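Local coordinates for DNA binding protein (Mycobacterium tuberculosis, PDB 4NB5) that represses transcription of the MmpS2-MmpL2, MmpS4-MmpL4 and MmpS5-MmpL5 transport systems and controls its own expression by binding directly to promoter DNA as a homodimer, at residues 101-111 / 148-156. Sequence-based numbering, arbitrary orientation. Where two conformers were deposited one is given.
Sequences AAGERERIRAM and NVVSDALGR. With 2JT (1,3-dihydroxypropan-2-yl octadecanoate), chain E.
Leu-154 is a knob in a hole formed by Ala-101, Glu-104, Arg-105 and Ile-108, on a helix running nearly antiparallel to its own at 156°. Its CD1 branch meets the aliphatic stem of Arg-105 at CG, 3.6 Å away, and Glu-104 CB at 3.9 Å, with Leu-154 CD2 also near that CB. Next along, Ile-108 and Val-150 lie side by side, pointing opposite ways, Ile-108 CG1 lying 3.6 Å from Val-150 CG1. The extended Ile-108 chain (chi2 177°) carries CD1 on to the backbone of Ser-151, 3.7 Å from its CA, while Met-111 CE only brushes Val-150 CG2 at 4.3 Å.

No hydrogen bond joins the two helices. Glu-104, bent at chi2, lies across Val-150, its OE2 4.0 Å from Val-150 CG1, and offers OE1 to O06 of the bound glycerol stearate (3.3 Å), whose O08 lies 2.6 Å from Gly-103 O. One helix thus packs on its partner and lines the ligand pocket. Arg-105 reaches Asp-116 of the third subunit in a salt bridge.

Helices 99-124 and 134-159 form the long antiparallel pair of this MarR-type regulator. The contact lies where helix 99-124 has just followed strand 92-95; Val-149 packs on Ala-153 of the second subunit, and Ala-153 O accepts a hydrogen bond from Tyr-145 OH of that subunit.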
loop_
_atom_site.group_PDB
_atom_site.type_symbol
_atom_site.label_atom_id
_atom_site.label_comp_id
_atom_site.label_asym_id
_atom_site.label_seq_id
_atom_site.Cartn_x
_atom_site.Cartn_y
_atom_site.Cartn_z
ATOM N N ALA B 101 -2.782 5.650 -10.534
ATOM C CA ALA B 101 -1.781 4.597 -10.656
ATOM C C ALA B 101 -1.430 4.100 -9.262
ATOM O O ALA B 101 -1.307 2.897 -9.031
ATOM C CB ALA B 101 -0.555 5.088 -11.353
ATOM N N ALA B 102 -1.277 5.029 -8.326
ATOM C CA ALA B 102 -1.014 4.662 -6.935
ATOM C C ALA B 102 -2.179 3.855 -6.353
ATOM O O ALA B 102 -1.988 2.873 -5.623
ATOM C CB ALA B 102 -0.765 5.911 -6.106
ATOM N N GLY B 103 -3.392 4.257 -6.694
ATOM C CA GLY B 103 -4.574 3.509 -6.303
ATOM C C GLY B 103 -4.550 2.087 -6.846
ATOM O O GLY B 103 -4.883 1.122 -6.134
ATOM N N GLU B 104 -4.156 1.943 -8.107
ATOM C CA GLU B 104 -4.070 0.613 -8.704
ATOM C C GLU B 104 -2.990 -0.242 -8.050
ATOM O O GLU B 104 -3.126 -1.462 -7.971
ATOM C CB GLU B 104 -3.835 0.691 -10.207
ATOM C CG GLU B 104 -5.108 0.829 -11.022
ATOM C CD GLU B 104 -6.086 -0.316 -10.791
ATOM O OE1 GLU B 104 -7.274 -0.026 -10.554
ATOM O OE2 GLU B 104 -5.666 -1.494 -10.844
ATOM N N ARG B 105 -1.906 0.371 -7.590
ATOM C CA ARG B 105 -0.885 -0.381 -6.860
ATOM C C ARG B 105 -1.447 -0.930 -5.553
ATOM O O ARG B 105 -1.118 -2.039 -5.144
ATOM C CB ARG B 105 0.343 0.485 -6.584
ATOM C CG ARG B 105 1.123 0.823 -7.829
ATOM C CD ARG B 105 2.202 1.836 -7.532
ATOM N NE ARG B 105 2.618 2.559 -8.730
ATOM C CZ ARG B 105 2.860 3.865 -8.772
ATOM N NH1 ARG B 105 2.737 4.612 -7.684
ATOM N NH2 ARG B 105 3.229 4.430 -9.912
ATOM N N GLU B 106 -2.296 -0.155 -4.891
ATOM C CA GLU B 106 -2.926 -0.635 -3.675
ATOM C C GLU B 106 -3.840 -1.818 -4.005
ATOM O O GLU B 106 -3.960 -2.755 -3.215
ATOM C CB GLU B 106 -3.715 0.476 -2.989
ATOM C CG GLU B 106 -4.624 -0.001 -1.866
ATOM C CD GLU B 106 -3.856 -0.590 -0.700
ATOM O OE1 GLU B 106 -4.499 -1.098 0.243
ATOM O OE2 GLU B 106 -2.609 -0.543 -0.726
ATOM N N ARG B 107 -4.471 -1.781 -5.177
ATOM C CA ARG B 107 -5.304 -2.903 -5.612
ATOM C C ARG B 107 -4.489 -4.177 -5.819
ATOM O O ARG B 107 -4.971 -5.277 -5.527
ATOM C CB ARG B 107 -6.063 -2.574 -6.894
ATOM C CG ARG B 107 -7.353 -1.837 -6.641
ATOM C CD ARG B 107 -8.511 -2.427 -7.429
ATOM N NE ARG B 107 -8.569 -3.890 -7.372
ATOM C CZ ARG B 107 -9.310 -4.596 -6.520
ATOM N NH1 ARG B 107 -10.076 -3.996 -5.619
ATOM N NH2 ARG B 107 -9.284 -5.919 -6.571
ATOM N N ILE B 108 -3.264 -4.044 -6.314
ATOM C CA ILE B 108 -2.376 -5.199 -6.436
ATOM C C ILE B 108 -2.177 -5.836 -5.067
ATOM O O ILE B 108 -2.261 -7.056 -4.921
ATOM C CB ILE B 108 -0.997 -4.813 -6.989
ATOM C CG1 ILE B 108 -1.112 -4.366 -8.444
ATOM C CG2 ILE B 108 -0.033 -5.988 -6.869
ATOM C CD1 ILE B 108 0.202 -3.893 -9.033
ATOM N N ARG B 109 -1.922 -5.005 -4.061
ATOM C CA ARG B 109 -1.768 -5.504 -2.700
ATOM C C ARG B 109 -3.045 -6.185 -2.234
ATOM O O ARG B 109 -3.011 -7.261 -1.641
ATOM C CB ARG B 109 -1.422 -4.379 -1.732
ATOM C CG ARG B 109 -1.554 -4.837 -0.296
ATOM C CD ARG B 109 -0.819 -3.969 0.688
ATOM N NE ARG B 109 -0.835 -4.596 2.008
ATOM C CZ ARG B 109 -0.123 -4.184 3.051
ATOM N NH1 ARG B 109 0.683 -3.132 2.945
ATOM N NH2 ARG B 109 -0.220 -4.830 4.204
ATOM N N ALA B 110 -4.175 -5.538 -2.483
ATOM C CA ALA B 110 -5.465 -6.088 -2.091
ATOM C C ALA B 110 -5.691 -7.469 -2.711
ATOM O O ALA B 110 -6.200 -8.389 -2.056
ATOM C CB ALA B 110 -6.583 -5.128 -2.492
ATOM N N MET B 111 -5.315 -7.637 -3.975
ATOM C CA MET B 111 -5.503 -8.918 -4.624
ATOM C C MET B 111 -4.573 -9.970 -4.016
ATOM O O MET B 111 -4.970 -11.115 -3.847
ATOM C CB MET B 111 -5.313 -8.793 -6.135
ATOM C CG MET B 111 -6.362 -7.899 -6.780
ATOM S SD MET B 111 -6.315 -7.876 -8.583
ATOM C CE MET B 111 -4.618 -7.376 -8.855
ATOM N N ASN B 148 -0.183 -10.261 -11.631
ATOM C CA ASN B 148 0.959 -10.198 -12.523
ATOM C C ASN B 148 0.674 -9.281 -13.707
ATOM O O ASN B 148 1.519 -8.471 -14.094
ATOM C CB ASN B 148 1.337 -11.594 -13.008
ATOM C CG ASN B 148 2.467 -11.574 -14.008
ATOM O OD1 ASN B 148 3.608 -11.265 -13.667
ATOM N ND2 ASN B 148 2.158 -11.903 -15.254
ATOM N N VAL B 149 -0.524 -9.405 -14.265
ATOM C CA VAL B 149 -0.935 -8.573 -15.387
ATOM C C VAL B 149 -0.850 -7.088 -15.032
ATOM O O VAL B 149 -0.223 -6.302 -15.754
ATOM C CB VAL B 149 -2.369 -8.905 -15.834
ATOM C CG1 VAL B 149 -2.904 -7.821 -16.761
ATOM C CG2 VAL B 149 -2.399 -10.245 -16.533
ATOM N N VAL B 150 -1.466 -6.725 -13.912
ATOM C CA VAL B 150 -1.560 -5.336 -13.470
ATOM C C VAL B 150 -0.189 -4.805 -13.071
ATOM O O VAL B 150 0.188 -3.680 -13.414
ATOM C CB VAL B 150 -2.543 -5.205 -12.285
ATOM C CG1 VAL B 150 -2.563 -3.786 -11.742
ATOM C CG2 VAL B 150 -3.944 -5.629 -12.718
ATOM N N SER B 151 0.579 -5.628 -12.364
ATOM C CA SER B 151 1.928 -5.225 -11.976
ATOM C C SER B 151 2.757 -4.872 -13.210
ATOM O O SER B 151 3.391 -3.815 -13.254
ATOM C CB SER B 151 2.618 -6.337 -11.189
ATOM O OG SER B 151 3.880 -5.900 -10.716
ATOM N N ASP B 152 2.736 -5.754 -14.206
ATOM C CA ASP B 152 3.485 -5.544 -15.440
ATOM C C ASP B 152 2.996 -4.292 -16.146
ATOM O O ASP B 152 3.788 -3.492 -16.651
ATOM C CB ASP B 152 3.326 -6.744 -16.377
ATOM C CG ASP B 152 3.834 -6.462 -17.783
ATOM O OD1 ASP B 152 5.058 -6.582 -18.006
ATOM O OD2 ASP B 152 3.010 -6.118 -18.665
ATOM N N ALA B 153 1.679 -4.121 -16.167
ATOM C CA ALA B 153 1.080 -3.003 -16.881
ATOM C C ALA B 153 1.450 -1.661 -16.252
ATOM O O ALA B 153 1.700 -0.686 -16.960
ATOM C CB ALA B 153 -0.427 -3.163 -16.937
ATOM N N LEU B 154 1.467 -1.592 -14.926
ATOM C CA LEU B 154 1.799 -0.338 -14.256
ATOM C C LEU B 154 3.284 -0.015 -14.447
ATOM O O LEU B 154 3.667 1.145 -14.565
ATOM C CB LEU B 154 1.450 -0.396 -12.770
ATOM C CG LEU B 154 -0.041 -0.408 -12.413
ATOM C CD1 LEU B 154 -0.216 -0.574 -10.918
ATOM C CD2 LEU B 154 -0.740 0.870 -12.874
ATOM N N GLY B 155 4.112 -1.048 -14.485
ATOM C CA GLY B 155 5.519 -0.853 -14.780
ATOM C C GLY B 155 5.677 -0.203 -16.138
ATOM O O GLY B 155 6.407 0.778 -16.289
ATOM N N ARG B 156 4.984 -0.754 -17.129
ATOM C CA ARG B 156 5.045 -0.241 -18.493
ATOM C C ARG B 156 4.434 1.152 -18.593
ATOM O O ARG B 156 4.887 1.976 -19.381
ATOM C CB ARG B 156 4.312 -1.179 -19.451
ATOM C CG ARG B 156 4.959 -2.541 -19.635
ATOM C CD ARG B 156 6.221 -2.454 -20.485
ATOM N NE ARG B 156 5.952 -1.925 -21.824
ATOM C CZ ARG B 156 5.536 -2.654 -22.857
ATOM N NH1 ARG B 156 5.330 -3.961 -22.728
ATOM N NH2 ARG B 156 5.321 -2.073 -24.029
HETATM C C10 2JT E . -12.494 3.573 -5.864
HETATM C C13 2JT E . -15.366 0.764 -5.563
HETATM C C15 2JT E . -15.654 -0.364 -7.766
HETATM C C17 2JT E . -17.313 -2.083 -8.367
HETATM C C20 2JT E . -20.181 -0.980 -10.672
HETATM C C21 2JT E . -20.191 -1.646 -11.982
HETATM C C22 2JT E . -20.407 -0.632 -13.119
HETATM C C24 2JT E . -21.777 1.263 -13.865
HETATM O O01 2JT E . -11.484 0.620 -5.627
HETATM C C02 2JT E . -10.894 1.549 -6.105
HETATM O O03 2JT E . -9.799 1.873 -5.380
HETATM C C04 2JT E . -8.601 1.973 -5.733
HETATM C C05 2JT E . -8.312 1.112 -6.926
HETATM O O06 2JT E . -7.926 1.879 -7.994
HETATM C C07 2JT E . -8.031 1.472 -4.340
HETATM O O08 2JT E . -6.833 1.433 -4.388
HETATM C C09 2JT E . -11.529 2.774 -6.848
HETATM C C11 2JT E . -13.943 3.061 -5.941
HETATM C C12 2JT E . -14.004 1.489 -5.683
HETATM C C14 2JT E . -15.358 -0.568 -6.284
HETATM C C16 2JT E . -15.935 -1.591 -8.494
HETATM C C18 2JT E . -18.298 -1.172 -8.911
HETATM C C19 2JT E . -19.542 -1.836 -9.546
HETATM C C23 2JT E . -21.744 -0.046 -13.219
HETATM C C25 2JT E . -23.138 1.853 -13.500
#